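Local coordinates for sialidase B (Streptococcus pneumoniae TIGR4, PDB 4XJZ), which cleaves terminal sialic acid residues from oligosaccharides, glycoproteins and glycolipids as an exo-alpha-sialidase of glycosyl hydrolase family 33, at residues V34-K39 and N106-V111; P43-A48 and M68-E73; I208-T213 and I288-V293; I421-S426 and Q435-P440. The protein carries 1 engineered substitution. All coordinates share one frame; numbering follows the deposited sequence.

Interaction 1: V34-K39 and N106-V111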
loop_
_atom_site.group_PDB
_atom_site.type_symbol
_atom_site.label_atom_id
_atom_site.label_comp_id
_atom_site.label_asym_id
_atom_site.label_seq_id
_atom_site.Cartn_x
_atom_site.Cartn_y
_atom_site.Cartn_z
ATOM N N VAL A 34 1.753 -21.958 -20.198
ATOM C CA VAL A 34 0.682 -21.313 -20.945
ATOM C C VAL A 34 0.908 -19.809 -20.906
ATOM O O VAL A 34 1.094 -19.235 -19.829
ATOM C CB VAL A 34 -0.712 -21.619 -20.344
ATOM C CG1 VAL A 34 -1.804 -20.924 -21.160
ATOM C CG2 VAL A 34 -0.961 -23.116 -20.298
ATOM N N VAL A 35 0.930 -19.180 -22.078
ATOM C CA VAL A 35 1.008 -17.725 -22.182
ATOM C C VAL A 35 -0.281 -17.237 -22.826
ATOM O O VAL A 35 -0.650 -17.682 -23.917
ATOM C CB VAL A 35 2.200 -17.276 -23.042
ATOM C CG1 VAL A 35 2.208 -15.758 -23.180
ATOM C CG2 VAL A 35 3.507 -17.765 -22.439
ATOM N N MET A 36 -0.971 -16.327 -22.154
ATOM C CA MET A 36 -2.286 -15.903 -22.600
ATOM C C MET A 36 -2.456 -14.399 -22.430
ATOM O O MET A 36 -2.333 -13.879 -21.321
ATOM C CB MET A 36 -3.345 -16.646 -21.796
ATOM C CG MET A 36 -4.764 -16.398 -22.227
ATOM S SD MET A 36 -5.844 -17.618 -21.450
ATOM C CE MET A 36 -5.492 -17.360 -19.708
ATOM N N LYS A 37 -2.735 -13.704 -23.526
ATOM C CA LYS A 37 -3.093 -12.297 -23.450
ATOM C C LYS A 37 -4.605 -12.190 -23.591
ATOM O O LYS A 37 -5.176 -12.647 -24.585
ATOM C CB LYS A 37 -2.355 -11.501 -24.526
ATOM C CG LYS A 37 -0.872 -11.352 -24.205
ATOM C CD LYS A 37 -0.094 -10.676 -25.319
ATOM C CE LYS A 37 1.298 -10.267 -24.843
ATOM N NZ LYS A 37 1.277 -9.074 -23.939
ATOM N N PHE A 38 -5.262 -11.614 -22.586
ATOM C CA PHE A 38 -6.719 -11.620 -22.578
ATOM C C PHE A 38 -7.328 -10.346 -22.004
ATOM O O PHE A 38 -6.691 -9.628 -21.220
ATOM C CB PHE A 38 -7.253 -12.849 -21.822
ATOM C CG PHE A 38 -7.120 -12.750 -20.327
ATOM C CD1 PHE A 38 -8.192 -12.328 -19.547
ATOM C CD2 PHE A 38 -5.925 -13.076 -19.700
ATOM C CE1 PHE A 38 -8.074 -12.237 -18.169
ATOM C CE2 PHE A 38 -5.799 -12.989 -18.323
ATOM C CZ PHE A 38 -6.876 -12.566 -17.558
ATOM N N LYS A 39 -8.568 -10.084 -22.407
ATOM C CA LYS A 39 -9.325 -8.949 -21.909
ATOM C C LYS A 39 -10.593 -9.459 -21.258
ATOM O O LYS A 39 -11.191 -10.440 -21.709
ATOM C CB LYS A 39 -9.673 -7.979 -23.046
ATOM C CG LYS A 39 -8.469 -7.364 -23.748
ATOM C CD LYS A 39 -8.898 -6.564 -24.976
ATOM C CE LYS A 39 -7.698 -6.009 -25.725
ATOM N NZ LYS A 39 -8.113 -5.368 -27.002
ATOM N N ASN A 106 -4.453 -8.090 -20.397
ATOM C CA ASN A 106 -3.669 -8.719 -19.346
ATOM C C ASN A 106 -2.791 -9.803 -19.941
ATOM O O ASN A 106 -3.219 -10.529 -20.843
ATOM C CB ASN A 106 -4.592 -9.355 -18.296
ATOM C CG ASN A 106 -5.479 -8.337 -17.576
ATOM O OD1 ASN A 106 -5.053 -7.697 -16.602
ATOM N ND2 ASN A 106 -6.732 -8.194 -18.046
ATOM N N THR A 107 -1.559 -9.905 -19.460
ATOM C CA THR A 107 -0.646 -10.921 -19.953
ATOM C C THR A 107 -0.410 -11.948 -18.863
ATOM O O THR A 107 0.215 -11.646 -17.846
ATOM C CB THR A 107 0.712 -10.307 -20.329
ATOM O OG1 THR A 107 0.512 -9.260 -21.283
ATOM C CG2 THR A 107 1.642 -11.372 -20.931
ATOM N N LEU A 108 -0.909 -13.162 -19.063
ATOM C CA LEU A 108 -0.820 -14.181 -18.033
ATOM C C LEU A 108 0.179 -15.254 -18.457
ATOM O O LEU A 108 0.173 -15.683 -19.606
ATOM C CB LEU A 108 -2.210 -14.766 -17.789
ATOM C CG LEU A 108 -2.371 -15.904 -16.796
ATOM C CD1 LEU A 108 -3.782 -15.875 -16.193
ATOM C CD2 LEU A 108 -2.133 -17.254 -17.467
ATOM N N VAL A 109 1.054 -15.662 -17.541
ATOM C CA VAL A 109 2.010 -16.737 -17.818
ATOM C C VAL A 109 1.915 -17.750 -16.692
ATOM O O VAL A 109 2.151 -17.411 -15.531
ATOM C CB VAL A 109 3.456 -16.208 -17.908
ATOM C CG1 VAL A 109 4.416 -17.333 -18.299
ATOM C CG2 VAL A 109 3.551 -15.081 -18.912
ATOM N N PHE A 110 1.538 -18.984 -17.027
ATOM C CA PHE A 110 1.461 -20.048 -16.037
ATOM C C PHE A 110 2.498 -21.120 -16.342
ATOM O O PHE A 110 2.552 -21.649 -17.454
ATOM C CB PHE A 110 0.061 -20.671 -15.997
ATOM C CG PHE A 110 -0.063 -21.793 -15.019
ATOM C CD1 PHE A 110 0.009 -21.548 -13.651
ATOM C CD2 PHE A 110 -0.249 -23.101 -15.456
ATOM C CE1 PHE A 110 -0.102 -22.583 -12.732
ATOM C CE2 PHE A 110 -0.353 -24.143 -14.540
ATOM C CZ PHE A 110 -0.279 -23.881 -13.178
ATOM N N VAL A 111 3.330 -21.423 -15.354
ATOM C CA VAL A 111 4.405 -22.393 -15.532
ATOM C C VAL A 111 4.173 -23.616 -14.645
ATOM O O VAL A 111 4.055 -23.505 -13.413
ATOM C CB VAL A 111 5.767 -21.762 -15.228
ATOM C CG1 VAL A 111 6.883 -22.766 -15.492
ATOM C CG2 VAL A 111 5.964 -20.509 -16.070
#

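Interaction 2: P43-A48 and M68-E73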
loop_
_atom_site.group_PDB
_atom_site.type_symbol
_atom_site.label_atom_id
_atom_site.label_comp_id
_atom_site.label_asym_id
_atom_site.label_seq_id
_atom_site.Cartn_x
_atom_site.Cartn_y
_atom_site.Cartn_z
ATOM N N PRO A 43 -16.565 -9.320 -16.814
ATOM C CA PRO A 43 -16.504 -10.748 -16.487
ATOM C C PRO A 43 -17.746 -11.248 -15.762
ATOM O O PRO A 43 -18.408 -10.494 -15.052
ATOM C CB PRO A 43 -15.304 -10.827 -15.537
ATOM C CG PRO A 43 -15.280 -9.492 -14.870
ATOM C CD PRO A 43 -15.659 -8.525 -15.961
ATOM N N ASN A 44 -18.054 -12.523 -15.955
ATOM C CA ASN A 44 -19.004 -13.207 -15.090
ATOM C C ASN A 44 -18.381 -13.394 -13.703
ATOM O O ASN A 44 -17.185 -13.150 -13.521
ATOM C CB ASN A 44 -19.433 -14.542 -15.713
ATOM C CG ASN A 44 -20.222 -14.353 -17.001
ATOM O OD1 ASN A 44 -21.066 -13.464 -17.091
ATOM N ND2 ASN A 44 -19.932 -15.173 -18.010
ATOM N N SER A 45 -19.183 -13.813 -12.725
ATOM C CA SER A 45 -18.726 -13.894 -11.334
ATOM C C SER A 45 -17.528 -14.828 -11.196
ATOM O O SER A 45 -16.565 -14.522 -10.492
ATOM C CB SER A 45 -19.878 -14.364 -10.432
ATOM O OG SER A 45 -19.512 -14.370 -9.064
ATOM N N LEU A 46 -17.603 -15.970 -11.875
ATOM C CA LEU A 46 -16.538 -16.963 -11.873
ATOM C C LEU A 46 -16.472 -17.554 -13.272
ATOM O O LEU A 46 -17.438 -18.149 -13.750
ATOM C CB LEU A 46 -16.799 -18.061 -10.829
ATOM C CG LEU A 46 -15.886 -19.292 -10.869
ATOM C CD1 LEU A 46 -14.426 -18.912 -10.635
ATOM C CD2 LEU A 46 -16.325 -20.376 -9.874
ATOM N N GLN A 47 -15.339 -17.379 -13.939
ATOM C CA GLN A 47 -15.212 -17.855 -15.311
ATOM C C GLN A 47 -13.846 -18.452 -15.613
ATOM O O GLN A 47 -12.818 -17.978 -15.108
ATOM C CB GLN A 47 -15.534 -16.727 -16.306
ATOM C CG GLN A 47 -14.632 -15.490 -16.238
ATOM C CD GLN A 47 -15.123 -14.402 -17.175
ATOM O OE1 GLN A 47 -16.323 -14.302 -17.448
ATOM N NE2 GLN A 47 -14.202 -13.592 -17.688
ATOM N N ALA A 48 -13.833 -19.493 -16.441
ATOM C CA ALA A 48 -12.583 -20.117 -16.862
ATOM C C ALA A 48 -12.123 -19.557 -18.193
ATOM O O ALA A 48 -12.910 -19.430 -19.125
ATOM C CB ALA A 48 -12.737 -21.618 -16.961
ATOM N N MET A 68 -10.730 -16.950 -13.347
ATOM C CA MET A 68 -10.718 -15.658 -12.684
ATOM C C MET A 68 -12.067 -15.413 -12.026
ATOM O O MET A 68 -13.074 -16.047 -12.373
ATOM C CB MET A 68 -10.429 -14.540 -13.691
ATOM C CG MET A 68 -11.472 -14.444 -14.791
ATOM S SD MET A 68 -11.284 -13.021 -15.880
ATOM C CE MET A 68 -11.848 -11.704 -14.815
ATOM N N ARG A 69 -12.081 -14.499 -11.066
ATOM C CA ARG A 69 -13.332 -14.017 -10.498
ATOM C C ARG A 69 -13.537 -12.541 -10.830
ATOM O O ARG A 69 -12.573 -11.822 -11.131
ATOM C CB ARG A 69 -13.340 -14.214 -8.984
ATOM C CG ARG A 69 -13.234 -15.657 -8.519
ATOM C CD ARG A 69 -13.349 -15.723 -7.004
ATOM N NE ARG A 69 -13.267 -17.090 -6.506
ATOM C CZ ARG A 69 -14.309 -17.907 -6.380
ATOM N NH1 ARG A 69 -15.530 -17.503 -6.720
ATOM N NH2 ARG A 69 -14.130 -19.137 -5.917
ATOM N N ASP A 70 -14.780 -12.070 -10.737
ATOM C CA ASP A 70 -15.050 -10.656 -11.006
ATOM C C ASP A 70 -14.508 -9.709 -9.925
ATOM O O ASP A 70 -14.653 -8.494 -10.037
ATOM C CB ASP A 70 -16.538 -10.387 -11.291
ATOM C CG ASP A 70 -17.436 -10.672 -10.106
ATOM O OD1 ASP A 70 -16.939 -10.931 -8.986
ATOM O OD2 ASP A 70 -18.670 -10.618 -10.302
ATOM N N SER A 71 -13.878 -10.270 -8.893
ATOM C CA SER A 71 -13.137 -9.486 -7.908
ATOM C C SER A 71 -11.740 -9.186 -8.413
ATOM O O SER A 71 -11.012 -8.397 -7.805
ATOM C CB SER A 71 -12.984 -10.266 -6.609
ATOM O OG SER A 71 -12.168 -11.412 -6.814
ATOM N N GLY A 72 -11.346 -9.841 -9.503
ATOM C CA GLY A 72 -9.987 -9.680 -10.006
ATOM C C GLY A 72 -9.030 -10.786 -9.591
ATOM O O GLY A 72 -7.853 -10.776 -9.966
ATOM N N GLU A 73 -9.522 -11.747 -8.820
ATOM C CA GLU A 73 -8.742 -12.907 -8.423
ATOM C C GLU A 73 -8.426 -13.773 -9.644
ATOM O O GLU A 73 -9.273 -13.927 -10.533
ATOM C CB GLU A 73 -9.544 -13.713 -7.399
ATOM C CG GLU A 73 -8.927 -15.035 -6.987
ATOM C CD GLU A 73 -9.773 -15.723 -5.929
ATOM O OE1 GLU A 73 -10.271 -15.020 -5.027
ATOM O OE2 GLU A 73 -9.959 -16.955 -6.012
HETATM O O HOH W 1 -20.108 -10.564 -12.569
HETATM O O HOH W 2 -16.633 -15.103 -7.688
HETATM O O HOH W 3 -19.939 -11.578 -7.767
#

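Interaction 3: I208-T213 and I288-V293. With DMS (dimethyl sulfoxide), chain D.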
loop_
_atom_site.group_PDB
_atom_site.type_symbol
_atom_site.label_atom_id
_atom_site.label_comp_id
_atom_site.label_asym_id
_atom_site.label_seq_id
_atom_site.Cartn_x
_atom_site.Cartn_y
_atom_site.Cartn_z
ATOM N N ILE A 208 0.119 2.547 1.866
ATOM C CA ILE A 208 0.025 3.974 2.211
ATOM C C ILE A 208 0.867 4.883 1.312
ATOM O O ILE A 208 1.809 5.541 1.776
ATOM C CB ILE A 208 0.346 4.239 3.714
ATOM C CG1 ILE A 208 -0.126 3.095 4.641
ATOM C CG2 ILE A 208 -0.254 5.561 4.170
ATOM C CD1 ILE A 208 -1.636 2.802 4.584
ATOM N N PRO A 209 0.520 4.921 0.020
ATOM C CA PRO A 209 1.286 5.714 -0.953
ATOM C C PRO A 209 1.078 7.205 -0.803
ATOM O O PRO A 209 0.015 7.649 -0.382
ATOM C CB PRO A 209 0.705 5.257 -2.285
ATOM C CG PRO A 209 -0.715 4.871 -1.969
ATOM C CD PRO A 209 -0.586 4.187 -0.629
ATOM N N THR A 210 2.100 7.980 -1.175
ATOM C CA THR A 210 1.969 9.427 -1.233
ATOM C C THR A 210 2.622 9.900 -2.522
ATOM O O THR A 210 3.490 9.220 -3.071
ATOM C CB THR A 210 2.662 10.150 -0.069
ATOM O OG1 THR A 210 4.074 10.176 -0.284
ATOM C CG2 THR A 210 2.383 9.476 1.278
ATOM N N LEU A 211 2.216 11.081 -2.972
ATOM C CA LEU A 211 2.858 11.749 -4.115
ATOM C C LEU A 211 2.874 13.246 -3.895
ATOM O O LEU A 211 1.937 13.801 -3.356
ATOM C CB LEU A 211 2.088 11.481 -5.410
ATOM C CG LEU A 211 2.134 10.111 -6.087
ATOM C CD1 LEU A 211 1.115 10.041 -7.204
ATOM C CD2 LEU A 211 3.561 9.816 -6.622
ATOM N N TYR A 212 3.916 13.916 -4.378
ATOM C CA TYR A 212 3.977 15.359 -4.237
ATOM C C TYR A 212 4.891 15.884 -5.320
ATOM O O TYR A 212 6.008 15.385 -5.480
ATOM C CB TYR A 212 4.528 15.720 -2.860
ATOM C CG TYR A 212 4.366 17.160 -2.435
ATOM C CD1 TYR A 212 3.413 17.525 -1.502
ATOM C CD2 TYR A 212 5.196 18.157 -2.942
ATOM C CE1 TYR A 212 3.273 18.841 -1.097
ATOM C CE2 TYR A 212 5.058 19.462 -2.538
ATOM C CZ TYR A 212 4.100 19.801 -1.614
ATOM O OH TYR A 212 3.974 21.119 -1.203
ATOM N N THR A 213 4.412 16.875 -6.067
ATOM C CA THR A 213 5.246 17.485 -7.122
ATOM C C THR A 213 6.024 18.663 -6.549
ATOM O O THR A 213 5.434 19.640 -6.081
ATOM C CB THR A 213 4.382 17.962 -8.304
ATOM O OG1 THR A 213 3.669 16.854 -8.869
ATOM C CG2 THR A 213 5.241 18.582 -9.396
ATOM N N ILE A 288 4.899 4.442 10.453
ATOM C CA ILE A 288 3.649 4.152 9.751
ATOM C C ILE A 288 2.950 5.461 9.401
ATOM O O ILE A 288 2.906 6.378 10.229
ATOM C CB ILE A 288 2.740 3.177 10.586
ATOM C CG1 ILE A 288 1.399 2.921 9.888
ATOM C CG2 ILE A 288 2.544 3.683 12.016
ATOM C CD1 ILE A 288 0.646 1.670 10.435
ATOM N N ASP A 289 2.460 5.543 8.160
ATOM C CA ASP A 289 1.652 6.665 7.672
ATOM C C ASP A 289 2.494 7.920 7.518
ATOM O O ASP A 289 2.652 8.702 8.460
ATOM C CB ASP A 289 0.455 6.943 8.590
ATOM C CG ASP A 289 -0.574 5.848 8.556
ATOM O OD1 ASP A 289 -0.433 4.901 7.753
ATOM O OD2 ASP A 289 -1.533 5.943 9.348
ATOM N N SER A 290 3.031 8.108 6.322
ATOM C CA SER A 290 3.867 9.273 6.046
ATOM C C SER A 290 3.135 10.360 5.267
ATOM O O SER A 290 2.105 10.120 4.624
ATOM C CB SER A 290 5.146 8.870 5.304
ATOM O OG SER A 290 4.872 8.353 4.010
ATOM N N SER A 291 3.684 11.573 5.327
ATOM C CA SER A 291 3.128 12.730 4.621
ATOM C C SER A 291 4.273 13.666 4.268
ATOM O O SER A 291 5.227 13.802 5.041
ATOM C CB SER A 291 2.104 13.465 5.490
ATOM O OG SER A 291 1.375 14.404 4.723
ATOM N N ILE A 292 4.177 14.303 3.103
ATOM C CA ILE A 292 5.270 15.139 2.602
ATOM C C ILE A 292 4.810 16.546 2.224
ATOM O O ILE A 292 3.681 16.758 1.786
ATOM C CB ILE A 292 5.990 14.453 1.421
ATOM C CG1 ILE A 292 5.025 14.045 0.322
ATOM C CG2 ILE A 292 6.709 13.202 1.889
ATOM C CD1 ILE A 292 5.701 13.123 -0.729
ATOM N N VAL A 293 5.704 17.511 2.395
ATOM C CA VAL A 293 5.435 18.864 1.904
ATOM C C VAL A 293 6.759 19.482 1.496
ATOM O O VAL A 293 7.822 19.027 1.934
ATOM C CB VAL A 293 4.738 19.722 2.989
ATOM C CG1 VAL A 293 5.746 20.192 4.036
ATOM C CG2 VAL A 293 4.013 20.913 2.355
HETATM S S DMS D . 1.968 19.374 -4.530
HETATM O O DMS D . 1.814 18.297 -5.565
HETATM C C1 DMS D . 2.474 20.904 -5.364
HETATM C C2 DMS D . 0.322 19.947 -4.020
HETATM O O HOH W 4 3.361 6.112 4.100
#

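Interaction 4: I421-S426 and Q435-P440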
loop_
_atom_site.group_PDB
_atom_site.type_symbol
_atom_site.label_atom_id
_atom_site.label_comp_id
_atom_site.label_asym_id
_atom_site.label_seq_id
_atom_site.Cartn_x
_atom_site.Cartn_y
_atom_site.Cartn_z
ATOM N N ILE A 421 4.872 11.319 16.676
ATOM C CA ILE A 421 5.043 11.765 15.292
ATOM C C ILE A 421 6.480 12.235 15.157
ATOM O O ILE A 421 6.997 12.906 16.048
ATOM C CB ILE A 421 4.084 12.909 14.901
ATOM C CG1 ILE A 421 2.630 12.444 14.924
ATOM C CG2 ILE A 421 4.374 13.400 13.480
ATOM C CD1 ILE A 421 1.626 13.561 14.643
ATOM N N ALA A 422 7.127 11.850 14.060
ATOM C CA ALA A 422 8.486 12.304 13.771
ATOM C C ALA A 422 8.528 13.087 12.471
ATOM O O ALA A 422 7.668 12.935 11.595
ATOM C CB ALA A 422 9.421 11.140 13.684
ATOM N N MET A 423 9.574 13.896 12.345
ATOM C CA MET A 423 9.827 14.685 11.140
ATOM C C MET A 423 11.245 14.446 10.652
ATOM O O MET A 423 12.163 14.334 11.459
ATOM C CB MET A 423 9.639 16.166 11.475
ATOM C CG MET A 423 10.171 17.139 10.457
ATOM S SD MET A 423 9.956 18.797 11.144
ATOM C CE MET A 423 11.341 19.636 10.384
ATOM N N THR A 424 11.421 14.364 9.335
ATOM C CA THR A 424 12.760 14.420 8.754
ATOM C C THR A 424 12.735 15.410 7.608
ATOM O O THR A 424 11.664 15.819 7.145
ATOM C CB THR A 424 13.269 13.041 8.269
ATOM O OG1 THR A 424 14.579 13.195 7.701
ATOM C CG2 THR A 424 12.349 12.440 7.230
ATOM N N THR A 425 13.918 15.842 7.174
ATOM C CA THR A 425 14.000 16.776 6.057
ATOM C C THR A 425 15.023 16.304 5.036
ATOM O O THR A 425 15.921 15.520 5.346
ATOM C CB THR A 425 14.366 18.199 6.520
ATOM O OG1 THR A 425 15.706 18.204 7.015
ATOM C CG2 THR A 425 13.429 18.663 7.624
ATOM N N SER A 426 14.871 16.780 3.807
ATOM C CA SER A 426 15.849 16.527 2.768
ATOM C C SER A 426 16.237 17.856 2.149
ATOM O O SER A 426 15.371 18.678 1.829
ATOM C CB SER A 426 15.269 15.627 1.681
ATOM O OG SER A 426 16.217 15.472 0.633
ATOM N N GLN A 435 18.445 12.531 9.920
ATOM C CA GLN A 435 17.916 11.760 11.035
ATOM C C GLN A 435 16.650 12.439 11.559
ATOM O O GLN A 435 16.593 13.669 11.665
ATOM C CB GLN A 435 18.967 11.622 12.137
ATOM C CG GLN A 435 20.300 11.023 11.663
ATOM C CD GLN A 435 20.164 9.634 11.057
ATOM O OE1 GLN A 435 19.301 8.846 11.449
ATOM N NE2 GLN A 435 21.029 9.327 10.094
ATOM N N PHE A 436 15.628 11.646 11.878
ATOM C CA PHE A 436 14.339 12.207 12.310
ATOM C C PHE A 436 14.385 12.853 13.706
ATOM O O PHE A 436 15.235 12.504 14.540
ATOM C CB PHE A 436 13.200 11.160 12.211
ATOM C CG PHE A 436 13.271 10.058 13.246
ATOM C CD1 PHE A 436 12.724 10.232 14.510
ATOM C CD2 PHE A 436 13.875 8.846 12.943
ATOM C CE1 PHE A 436 12.800 9.237 15.465
ATOM C CE2 PHE A 436 13.950 7.836 13.888
ATOM C CZ PHE A 436 13.410 8.032 15.151
ATOM N N LYS A 437 13.483 13.808 13.944
ATOM C CA LYS A 437 13.287 14.361 15.277
ATOM C C LYS A 437 11.835 14.132 15.657
ATOM O O LYS A 437 10.947 14.217 14.807
ATOM C CB LYS A 437 13.606 15.864 15.330
ATOM C CG LYS A 437 12.518 16.760 14.742
ATOM C CD LYS A 437 12.660 18.220 15.168
ATOM C CE LYS A 437 11.485 19.051 14.654
ATOM N NZ LYS A 437 11.839 20.493 14.508
ATOM N N LEU A 438 11.589 13.842 16.931
ATOM C CA LEU A 438 10.222 13.747 17.409
ATOM C C LEU A 438 9.587 15.133 17.514
ATOM O O LEU A 438 10.248 16.104 17.905
ATOM C CB LEU A 438 10.193 13.067 18.775
ATOM C CG LEU A 438 10.646 11.606 18.824
ATOM C CD1 LEU A 438 10.588 11.076 20.261
ATOM C CD2 LEU A 438 9.812 10.726 17.897
ATOM N N LEU A 439 8.312 15.227 17.150
ATOM C CA LEU A 439 7.534 16.437 17.410
ATOM C C LEU A 439 7.085 16.411 18.866
ATOM O O LEU A 439 6.936 15.334 19.446
ATOM C CB LEU A 439 6.311 16.525 16.491
ATOM C CG LEU A 439 6.510 16.718 14.988
ATOM C CD1 LEU A 439 5.306 17.441 14.386
ATOM C CD2 LEU A 439 7.787 17.458 14.692
ATOM N N PRO A 440 6.862 17.593 19.464
ATOM C CA PRO A 440 6.382 17.667 20.848
ATOM C C PRO A 440 4.922 17.245 20.941
ATOM O O PRO A 440 4.257 17.142 19.910
ATOM C CB PRO A 440 6.509 19.157 21.172
ATOM C CG PRO A 440 6.324 19.830 19.875
ATOM C CD PRO A 440 7.000 18.933 18.865
HETATM O O HOH W 5 5.176 12.960 19.170
#

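Interaction 1: V34-K39 and N106-V111
Lys37 and Thr107 are a non-hydrogen-bonded pair of two antiparallel strands (axes 4.7 Å apart at closest, 159°), their side chains side by side on one face. Followed outward, Lys37 starts with CB 3.9 Å from Asn106 O. Its CG then runs past Thr107 OG1 and CG2, CE stays alongside the same two atoms, and a bend at the last torsion (chi4 -74°) turns NZ back to Thr107 OG1, a 2.8 Å hydrogen bond. The ammonium is also bound by Pro186 O, so two oxygens grip a buried charge.

The opposite face of the sheet carries Met36, Phe38, Asn106 and Leu108. Asn106 CB sits over one face of the Phe38 ring, 4.1 Å from its centroid, a CH-pi contact, while Leu108 CB meets the ring edge at CE2. Met36 CE lies 4.0 Å from Leu108 CD2. Three pairs of backbone hydrogen bonds fix the register; Leu108 N to Met36 O measures 2.8 Å and is nearly straight at 171°.

Strand 166-173 flanks residues 34-39 and strand 118-123 flanks 106-111, making this pair the interior of the sheet, whose Met36-Leu108 face packs on Ile66 of strand 63-69 in the concanavalin-like N-terminal domain.

Interaction 2: P43-A48 and M68-E73
Gln47 and Met68 form an antiparallel hydrogen-bonded pair, with Met68 N to Gln47 O at 2.9 Å and Gln47 N to Met68 O at 3.1 Å, both donors lying nearly along the C=O axis. Beyond the non-hydrogen-bonded pair Leu46-Arg69 the geometry changes: Asp70 N still reaches Ser45 O at 3.0 Å, but from above the carbonyl plane, 42° out of it, as residues 69-72 enter a type I turn.

On one face, Gln47 and Met68 run side by side. CG of each lies between its own backbone N and carbonyl carbon (chi1 61° in both), which brings the two CG atoms to 3.6 Å and lets Gln47 NE2 make a weak bond to Met68 SD. Met68 then bends at its thioether, placing CE 3.6 Å from Pro43 CB. Gln47 OE1 accepts from Asn44 N in the loop before the strand and also from Lys164 N.

On the other face, Leu46 CD1 lies 4.3 Å above the Arg69 guanidinium plane, over its centre. At the edge of that group a water links Arg69 NH1 to Ser45 O, and Arg69 NE forms a salt bridge with Glu73 OE2, its hydrogen bond weak at 3.3 Å. Another water joins Asp70 OD2 to Pro43 O.

This is the open end of hairpin 46-53/63-69, central in a six-stranded sheet between strands 147-150 and 74-80; Asp70 O bonds Ser610 OG, and Met68 touches Leu95 and Tyr611.

Interaction 3: I208-T213 and I288-V293
Ile208 meets Asp289 where a segment of the catalytic beta-propeller passes beside strand 286-294. The two run almost parallel, yet Ile208 CA and Asp289 CA, the closest such pair in the register, are 6.3 Å apart, and the joining is by side chains and one water rather than direct hydrogen bonds. CG1 and CG2 of Ile208 both close on a single carboxylate oxygen, each 3.6 Å from Asp289 OD1. The Ile208 side chain also touches Tyr615, the probable nucleophile, so the contact borders the active site, and Ile208 directly follows Arg207, a substrate-binding residue by similarity. The carbonyl of Ile208 receives a water that in turn accepts from Ser290 N, bridging the gap between the backbones.

Thr210 splits its two branches. With OG1 between the backbone N and the carbonyl carbon (chi1 77°), that oxygen faces Ile292 CD1, while CG2 lies 3.4 Å from Ser290 O. The hydroxyls of Thr210 and Ser290 both bond to Ser222 OG of strand 219-226, so a third strand ties these side chains together.

At Tyr212, CB packs 3.6 Å from Ile292 CD1. The ring, its CG anti to the backbone N (chi1 -167°), lies alongside the Val293 side chain, the two pointing the same way, and is covered on both faces. Val293 CA makes a CH-pi contact 4.1 Å from the centroid. Over the opposite face, 3.5 Å above the ring centre, sits the sulfur of a dimethyl sulfoxide probably taken from the crystallisation liquor, whose oxygen accepts a nearly straight hydrogen bond (167°) from Thr213 N at 3.0 Å.

Interaction 4: I421-S426 and Q435-P440
Met423 and Lys437 are joined by two backbone hydrogen bonds, Met423 N to Lys437 O at 2.8 Å and Lys437 N to Met423 O at 2.9 Å, each with its donor in the carbonyl plane. Two residues on, Leu439 N gives a nearly straight bond (172°) to Ile421 O. The other half of this pair is made through a water, which accepts from Ile421 N and donates to Leu439 O. Between these bonded positions Ala422 and Leu438 form a non-hydrogen-bonded pair with CA atoms 4.3 Å apart, and Ala422 CA directs a C-H toward Lys437 O.

The pairing belongs to a beta hairpin whose connection carries most of the second BNR (Asp-box) repeat, residues 424-435, in the propeller. Thr424 OG1 bonds Glu434 O, and Ser426 OG takes part in bonds with Gly430 N and Ser432 O, which hold the connection against the strand.

Away from the backbone the two faces differ. On the Met423 side, its extended chain lies alongside that of Lys437, with SD 3.8 Å from Lys437 CE; the lysine continues to Gly485 O through NZ. Leu439 CD2 packs 3.9 Å from Met423 CB, and Leu439 CG is 4.2 Å from Ile421 CG2. On the Ala422 side, the methyl meets Phe436 CD1 at 3.5 Å, approaching the ring obliquely. With CG between the backbone N and the carbonyl carbon (chi1 71°), the Phe436 ring turns away from residues 421-426 and meets Tyr370, planes about 10° apart, and Phe287 edge-to-face. Strand 301-308 flanks residues 421-426 on their other edge, where Ala422 touches Val307 and Met423 touches Leu304.

Overall arrangement
Interactions 1 and 2 belong to the N-terminal concanavalin-like domain, centres 15 Å apart; interaction 2 is nested in the chain loop closed by interaction 1, and they touch where Phe38 CE1 lies 4.0 Å from Met68 SD, a point in the packing between the domain's two sheets. Interactions 3 and 4 follow in the propeller, centres 14 Å apart. Both reach the mixed sheet in which strand 301-308 separates 286-294 from 420-426; the other half of interaction 3 belongs to the adjoining sheet of strand 219-226. Interactions 1 and 4, centres 46 Å apart, lie on opposite sides of the chain's centre. Of the four, only interaction 3 borders the active site, with interaction 4 at the sheet's edge.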